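Local coordinates for protein Zn-dependent hydrolase of metallo-beta-lactamase superfamily TM0207 (Thermotoga maritima, PDB 1VJN) that probably acts as a zinc-dependent hydrolase of the metallo-beta-lactamase superfamily, at residues K89-T93 against Q132-I136. Residues are numbered along the deposited sequence.
Sequences KGVET and QVEEI
How a short helix packs on the strand next to a sheet's edge is illustrated by K89-T93 and Q132-I136. K89 to E92 are extended, CB of K89 and V91 pointing toward the helix, that of E92 away; the chain turns a corner at T93. Q132-I136 is alpha-helical (I136 N to Q132 O 2.8 Å) and antiparallel to the strand, at 176° and 9.5 Å between axes, with T93 beside Q132 (CA to CA 7.2 Å). V91 (chi1 t) is central: its CG2 lies 3.7 Å from E135 CG and 4.2 Å from I136 CG1. In the alpha-beta/beta-alpha sandwich of the metallo-hydrolase/oxidoreductase fold, two mixed sheets pack together with helices on the outer faces; here helix 130-136 covers strands 86-95 and 105-113, I136 (m, t) touching V108 and V110. K89, all-trans, stretches across, NZ donating to E135 O at 3.1 Å. E135 (t, t; -160°, 161°) sets CG 3.1 Å from K89 NZ; its OE2, 4.2 Å from that NZ, is beyond a salt bridge. Q132 (m, t) turns its amide to the corner, NE2 3.5 Å from T93 CA, OE1 hydrogen-bonded to T129 N. T93 (chi1 p) sets CG2 4.0 Å from Q132 CD, its OG1 hydrogen-bonded to N106 ND2.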
loop_
_atom_site.group_PDB
_atom_site.type_symbol
_atom_site.label_atom_id
_atom_site.label_comp_id
_atom_site.label_asym_id
_atom_site.label_seq_id
_atom_site.Cartn_x
_atom_site.Cartn_y
_atom_site.Cartn_z
ATOM N N LYS A 89 -3.309 2.266 11.930
ATOM C CA LYS A 89 -4.264 3.333 11.868
ATOM C C LYS A 89 -4.996 3.279 10.546
ATOM O O LYS A 89 -4.362 3.211 9.495
ATOM C CB LYS A 89 -3.526 4.662 12.039
ATOM C CG LYS A 89 -4.446 5.890 11.974
ATOM C CD LYS A 89 -3.729 7.215 12.307
ATOM C CE LYS A 89 -4.777 8.261 12.695
ATOM N NZ LYS A 89 -4.241 9.652 13.015
ATOM N N GLY A 90 -6.322 3.323 10.599
ATOM C CA GLY A 90 -7.186 3.365 9.425
ATOM C C GLY A 90 -7.828 4.727 9.247
ATOM O O GLY A 90 -8.416 5.267 10.197
ATOM N N VAL A 91 -7.742 5.270 8.034
ATOM C CA VAL A 91 -8.239 6.650 7.755
ATOM C C VAL A 91 -9.160 6.539 6.563
ATOM O O VAL A 91 -8.743 6.062 5.544
ATOM C CB VAL A 91 -7.046 7.617 7.468
ATOM C CG1 VAL A 91 -7.489 8.970 7.008
ATOM C CG2 VAL A 91 -6.176 7.741 8.681
ATOM N N GLU A 92 -10.432 6.892 6.722
ATOM C CA GLU A 92 -11.390 6.799 5.638
ATOM C C GLU A 92 -11.176 8.009 4.739
ATOM O O GLU A 92 -11.010 9.139 5.236
ATOM C CB GLU A 92 -12.818 6.808 6.185
ATOM C CG GLU A 92 -13.892 6.194 5.293
ATOM C CD GLU A 92 -15.085 5.707 6.143
ATOM O OE1 GLU A 92 -15.616 6.501 6.978
ATOM O OE2 GLU A 92 -15.486 4.524 6.006
ATOM N N THR A 93 -11.106 7.757 3.440
ATOM C CA THR A 93 -10.946 8.818 2.456
ATOM C C THR A 93 -12.166 8.981 1.579
ATOM O O THR A 93 -12.268 9.947 0.802
ATOM C CB THR A 93 -9.738 8.600 1.562
ATOM O OG1 THR A 93 -9.802 7.367 0.818
ATOM C CG2 THR A 93 -8.503 8.536 2.345
ATOM N N GLN A 132 -6.853 14.705 5.952
ATOM C CA GLN A 132 -6.352 13.355 5.747
ATOM C C GLN A 132 -4.806 13.286 5.757
ATOM O O GLN A 132 -4.225 12.355 6.305
ATOM C CB GLN A 132 -6.909 12.772 4.463
ATOM C CG GLN A 132 -8.385 12.386 4.556
ATOM C CD GLN A 132 -9.086 12.385 3.198
ATOM O OE1 GLN A 132 -8.442 12.568 2.173
ATOM N NE2 GLN A 132 -10.408 12.187 3.205
ATOM N N VAL A 133 -4.141 14.258 5.139
ATOM C CA VAL A 133 -2.689 14.367 5.229
ATOM C C VAL A 133 -2.270 14.489 6.717
ATOM O O VAL A 133 -1.348 13.811 7.178
ATOM C CB VAL A 133 -2.163 15.579 4.457
ATOM C CG1 VAL A 133 -0.704 15.805 4.760
ATOM C CG2 VAL A 133 -2.426 15.449 2.956
ATOM N N GLU A 134 -2.972 15.335 7.462
ATOM C CA GLU A 134 -2.643 15.620 8.865
ATOM C C GLU A 134 -2.743 14.356 9.726
ATOM O O GLU A 134 -1.866 14.071 10.532
ATOM C CB GLU A 134 -3.577 16.699 9.383
ATOM C CG GLU A 134 -3.338 17.154 10.809
ATOM C CD GLU A 134 -4.233 18.341 11.200
ATOM O OE1 GLU A 134 -5.329 18.528 10.609
ATOM O OE2 GLU A 134 -3.836 19.100 12.101
ATOM N N GLU A 135 -3.796 13.587 9.498
ATOM C CA GLU A 135 -4.014 12.295 10.138
ATOM C C GLU A 135 -3.031 11.228 9.653
ATOM O O GLU A 135 -2.617 10.402 10.430
ATOM C CB GLU A 135 -5.449 11.826 9.837
ATOM C CG GLU A 135 -6.015 10.778 10.781
ATOM C CD GLU A 135 -7.566 10.661 10.759
ATOM O OE1 GLU A 135 -8.242 11.417 9.985
ATOM O OE2 GLU A 135 -8.111 9.792 11.511
ATOM N N ILE A 136 -2.664 11.200 8.374
ATOM C CA ILE A 136 -1.730 10.155 7.936
ATOM C C ILE A 136 -0.296 10.449 8.425
ATOM O O ILE A 136 0.399 9.548 8.908
ATOM C CB ILE A 136 -1.827 9.900 6.413
ATOM C CG1 ILE A 136 -3.196 9.301 6.091
ATOM C CG2 ILE A 136 -0.696 8.936 5.920
ATOM C CD1 ILE A 136 -3.543 9.440 4.686
#